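PDB 2HJP: phosphonopyruvate hydrolase, which hydrolyses phosphonopyruvate to pyruvate and phosphate, cleaving its carbon-phosphorus bond with the help of a divalent metal ion such as magnesium, manganese or cobalt. Local coordinates for residues 36-49 against 230-242. Residues are numbered along the deposited sequence; the frame is centred on the assembly and turned at random.
Sequences FGGIWGSGFELSAS and GIVIYGNHAIRAA. With NA (sodium ion), chain D; PPR (phosphonopyruvate), chain G.
Trp40 meets Ile233 because its CG stands anti to the backbone N (chi1 165°), which swings the indole across the CG2 and CD1 methyls of Ile233. Ile233 CG2 lies over one face of the five-membered ring of Trp40, 3.4 Å from its centroid, a close CH-pi contact. Gly235 O sits at the indole edge, near the ring plane. Trp40 NE1 donates to phosphonopyruvate O1 at 2.9 Å. Ser42 OG donates to the same O1 at 2.6 Å and also accepts from Glu45 N, capping helix 43-49. Phe44 N donates to the other carboxylate oxygen of phosphonopyruvate, O2', at 2.8 Å. A leucine in place of Trp40 would probably leave O1 with one donor fewer and deprive the Ile233 methyl of its flat ring face.

Glu45 is bent at chi2 (-133°), which carries its carboxylate to the first turn of helix 237-242. Ile239 N donates to Glu45 OE2 at 2.7 Å. The bond is nearly straight but arrives from above the carboxylate plane. This helix start would probably favour a charged carboxylate. The other oxygen, Glu45 OE1, is hydrogen-bonded to His23 ND1. Phe44 CD2 packs on Asn236 CB at 3.6 Å. Further along, Ile239 CD1 reaches CB of Ser49, a residue whose OG binds sodium.

Phe36 and Tyr234 touch rim to rim at the far end. The contact joins the second and eighth strands of the TIM barrel, with the helices that follow them. Strand 17-21 lies between the two strands, and strand 78-81 flanks 38-41 on its other side.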
# COMPACT_ATOMS: atom_id res chain seq x y z
N PHE A 36 -1.26 -29.79 0.92
CA PHE A 36 -2.58 -29.43 0.41
C PHE A 36 -2.44 -29.08 -1.06
O PHE A 36 -1.37 -28.69 -1.52
CB PHE A 36 -3.19 -28.26 1.21
CG PHE A 36 -3.62 -28.64 2.57
CD1 PHE A 36 -4.84 -29.31 2.76
CD2 PHE A 36 -2.78 -28.41 3.65
CE1 PHE A 36 -5.24 -29.72 4.01
CE2 PHE A 36 -3.15 -28.83 4.95
CZ PHE A 36 -4.40 -29.50 5.14
N GLY A 37 -3.54 -29.23 -1.80
CA GLY A 37 -3.59 -28.97 -3.22
C GLY A 37 -3.48 -27.49 -3.56
O GLY A 37 -2.85 -27.11 -4.55
N GLY A 38 -4.12 -26.64 -2.76
CA GLY A 38 -4.04 -25.23 -3.04
C GLY A 38 -4.22 -24.40 -1.75
O GLY A 38 -4.46 -24.98 -0.66
N ILE A 39 -4.06 -23.09 -1.88
CA ILE A 39 -4.21 -22.16 -0.78
C ILE A 39 -5.57 -21.44 -0.90
O ILE A 39 -5.99 -21.11 -2.02
CB ILE A 39 -3.06 -21.09 -0.82
CG1 ILE A 39 -1.68 -21.78 -0.79
CG2 ILE A 39 -3.23 -20.06 0.34
CD1 ILE A 39 -1.35 -22.62 0.47
N TRP A 40 -6.25 -21.23 0.23
CA TRP A 40 -7.52 -20.50 0.27
C TRP A 40 -7.16 -19.12 0.87
O TRP A 40 -6.78 -19.01 2.06
CB TRP A 40 -8.53 -21.26 1.16
CG TRP A 40 -9.75 -20.52 1.60
CD1 TRP A 40 -10.23 -20.43 2.87
CD2 TRP A 40 -10.69 -19.81 0.77
NE1 TRP A 40 -11.41 -19.71 2.89
CE2 TRP A 40 -11.71 -19.32 1.62
CE3 TRP A 40 -10.77 -19.54 -0.61
CZ2 TRP A 40 -12.81 -18.58 1.14
CZ3 TRP A 40 -11.85 -18.82 -1.10
CH2 TRP A 40 -12.86 -18.33 -0.23
N GLY A 41 -7.27 -18.08 0.04
CA GLY A 41 -6.94 -16.72 0.48
C GLY A 41 -8.16 -16.11 1.16
O GLY A 41 -8.78 -15.19 0.70
N SER A 42 -8.47 -16.71 2.28
CA SER A 42 -9.59 -16.40 3.14
C SER A 42 -9.78 -14.93 3.61
O SER A 42 -8.89 -14.38 4.21
CB SER A 42 -9.45 -17.28 4.41
OG SER A 42 -10.51 -16.94 5.31
N GLY A 43 -10.94 -14.33 3.35
CA GLY A 43 -11.19 -12.98 3.87
C GLY A 43 -11.41 -13.02 5.40
O GLY A 43 -11.08 -12.10 6.12
N PHE A 44 -11.94 -14.13 5.91
CA PHE A 44 -12.19 -14.26 7.33
C PHE A 44 -10.83 -14.30 8.05
O PHE A 44 -10.59 -13.58 9.07
CB PHE A 44 -12.97 -15.58 7.61
CG PHE A 44 -13.18 -15.83 9.09
CD1 PHE A 44 -14.21 -15.19 9.76
CD2 PHE A 44 -12.30 -16.63 9.81
CE1 PHE A 44 -14.35 -15.34 11.17
CE2 PHE A 44 -12.42 -16.79 11.17
CZ PHE A 44 -13.48 -16.13 11.86
N GLU A 45 -9.94 -15.14 7.54
CA GLU A 45 -8.60 -15.23 8.14
C GLU A 45 -7.81 -13.93 8.07
O GLU A 45 -7.22 -13.53 9.06
CB GLU A 45 -7.75 -16.31 7.50
CG GLU A 45 -8.17 -17.73 7.95
CD GLU A 45 -6.99 -18.58 8.36
OE1 GLU A 45 -5.84 -18.12 8.11
OE2 GLU A 45 -7.20 -19.68 8.90
N LEU A 46 -7.81 -13.25 6.91
CA LEU A 46 -7.02 -12.03 6.86
C LEU A 46 -7.68 -10.95 7.77
O LEU A 46 -6.98 -10.26 8.51
CB LEU A 46 -6.92 -11.53 5.42
CG LEU A 46 -6.03 -10.35 5.23
CD1 LEU A 46 -4.63 -10.67 5.67
CD2 LEU A 46 -6.07 -9.95 3.78
N SER A 47 -9.00 -10.80 7.74
CA SER A 47 -9.60 -9.79 8.62
C SER A 47 -9.36 -10.20 10.09
O SER A 47 -9.13 -9.37 10.94
CB SER A 47 -11.12 -9.60 8.32
OG SER A 47 -11.73 -10.85 8.55
N ALA A 48 -9.44 -11.49 10.41
CA ALA A 48 -9.22 -11.89 11.81
C ALA A 48 -7.79 -11.51 12.22
O ALA A 48 -7.54 -11.03 13.35
CB ALA A 48 -9.46 -13.42 11.99
N SER A 49 -6.83 -11.69 11.31
CA SER A 49 -5.43 -11.38 11.65
C SER A 49 -5.21 -9.86 11.91
O SER A 49 -4.30 -9.47 12.64
CB SER A 49 -4.49 -11.92 10.56
OG SER A 49 -4.53 -11.13 9.41
N GLY A 230 -15.76 -31.22 -6.28
CA GLY A 230 -14.38 -31.30 -6.74
C GLY A 230 -13.35 -30.60 -5.81
O GLY A 230 -12.14 -30.80 -5.95
N ILE A 231 -13.84 -29.83 -4.86
CA ILE A 231 -12.96 -29.08 -4.00
C ILE A 231 -13.44 -29.01 -2.56
O ILE A 231 -14.59 -28.77 -2.34
CB ILE A 231 -12.83 -27.60 -4.52
CG1 ILE A 231 -12.15 -27.57 -5.87
CG2 ILE A 231 -12.01 -26.75 -3.57
CD1 ILE A 231 -12.38 -26.30 -6.68
N VAL A 232 -12.57 -29.25 -1.58
CA VAL A 232 -12.98 -29.01 -0.23
C VAL A 232 -12.07 -27.90 0.30
O VAL A 232 -10.84 -27.91 0.05
CB VAL A 232 -12.86 -30.23 0.64
CG1 VAL A 232 -11.53 -30.81 0.48
CG2 VAL A 232 -13.15 -29.83 2.13
N ILE A 233 -12.64 -26.92 0.99
CA ILE A 233 -11.79 -25.82 1.51
C ILE A 233 -11.81 -25.84 3.06
O ILE A 233 -12.90 -25.91 3.66
CB ILE A 233 -12.36 -24.43 1.05
CG1 ILE A 233 -12.06 -24.23 -0.46
CG2 ILE A 233 -11.73 -23.24 1.89
CD1 ILE A 233 -10.75 -23.57 -0.86
N TYR A 234 -10.62 -25.78 3.68
CA TYR A 234 -10.51 -25.67 5.16
C TYR A 234 -10.48 -24.17 5.37
O TYR A 234 -9.47 -23.47 5.14
CB TYR A 234 -9.29 -26.44 5.59
CG TYR A 234 -9.57 -27.92 5.34
CD1 TYR A 234 -10.59 -28.57 6.01
CD2 TYR A 234 -8.82 -28.64 4.40
CE1 TYR A 234 -10.87 -29.93 5.76
CE2 TYR A 234 -9.08 -30.01 4.12
CZ TYR A 234 -10.13 -30.63 4.82
OH TYR A 234 -10.41 -31.94 4.56
N GLY A 235 -11.62 -23.68 5.80
CA GLY A 235 -11.81 -22.25 5.85
C GLY A 235 -11.07 -21.34 6.77
O GLY A 235 -10.76 -20.21 6.35
N ASN A 236 -10.76 -21.81 7.99
CA ASN A 236 -10.11 -20.90 8.95
C ASN A 236 -9.29 -21.59 10.04
O ASN A 236 -9.08 -21.03 11.12
CB ASN A 236 -11.23 -20.02 9.62
CG ASN A 236 -12.36 -20.87 10.30
OD1 ASN A 236 -12.14 -22.02 10.66
ND2 ASN A 236 -13.58 -20.28 10.45
N HIS A 237 -8.75 -22.75 9.73
CA HIS A 237 -8.04 -23.55 10.69
C HIS A 237 -6.61 -23.04 10.96
O HIS A 237 -6.05 -23.29 12.06
CB HIS A 237 -8.04 -25.01 10.21
CG HIS A 237 -9.41 -25.55 9.98
ND1 HIS A 237 -10.13 -25.29 8.83
CD2 HIS A 237 -10.28 -26.14 10.85
CE1 HIS A 237 -11.39 -25.68 9.00
NE2 HIS A 237 -11.51 -26.21 10.21
N ALA A 238 -6.04 -22.29 10.03
CA ALA A 238 -4.69 -21.76 10.31
C ALA A 238 -4.81 -20.62 11.34
O ALA A 238 -4.07 -20.58 12.34
CB ALA A 238 -4.07 -21.18 9.05
N ILE A 239 -5.76 -19.71 11.16
CA ILE A 239 -5.77 -18.59 12.14
C ILE A 239 -6.17 -19.15 13.56
O ILE A 239 -5.70 -18.68 14.62
CB ILE A 239 -6.74 -17.40 11.67
CG1 ILE A 239 -6.50 -16.16 12.53
CG2 ILE A 239 -8.18 -17.82 11.75
CD1 ILE A 239 -5.18 -15.45 12.26
N ARG A 240 -7.00 -20.18 13.54
CA ARG A 240 -7.47 -20.76 14.78
C ARG A 240 -6.32 -21.44 15.46
O ARG A 240 -6.10 -21.20 16.65
CB ARG A 240 -8.69 -21.69 14.57
CG ARG A 240 -9.98 -20.90 14.44
CD ARG A 240 -11.07 -21.74 13.67
NE ARG A 240 -11.66 -22.77 14.56
CZ ARG A 240 -12.31 -23.82 14.11
NH1 ARG A 240 -12.49 -23.98 12.75
NH2 ARG A 240 -12.70 -24.72 15.00
N ALA A 241 -5.55 -22.23 14.71
CA ALA A 241 -4.40 -22.88 15.30
C ALA A 241 -3.39 -21.84 15.87
O ALA A 241 -2.78 -22.03 16.95
CB ALA A 241 -3.67 -23.80 14.24
N ALA A 242 -3.17 -20.77 15.09
CA ALA A 242 -2.24 -19.75 15.47
C ALA A 242 -2.67 -19.13 16.78
O ALA A 242 -1.86 -19.00 17.70
CB ALA A 242 -2.12 -18.65 14.39
NA NA D . -2.09 -11.38 8.11
C1 PPR G . -13.69 -17.16 4.38
O1 PPR G . -12.85 -18.06 4.78
O2' PPR G . -13.48 -15.97 4.38
C2 PPR G . -14.99 -17.71 3.87
C3 PPR G . -15.66 -18.82 4.28
O2 PPR G . -15.52 -16.96 2.90
P PPR G . -16.69 -18.36 5.75
O1P PPR G . -17.71 -17.33 5.19
O2P PPR G . -15.71 -17.78 6.81
O3P PPR G . -17.37 -19.60 6.13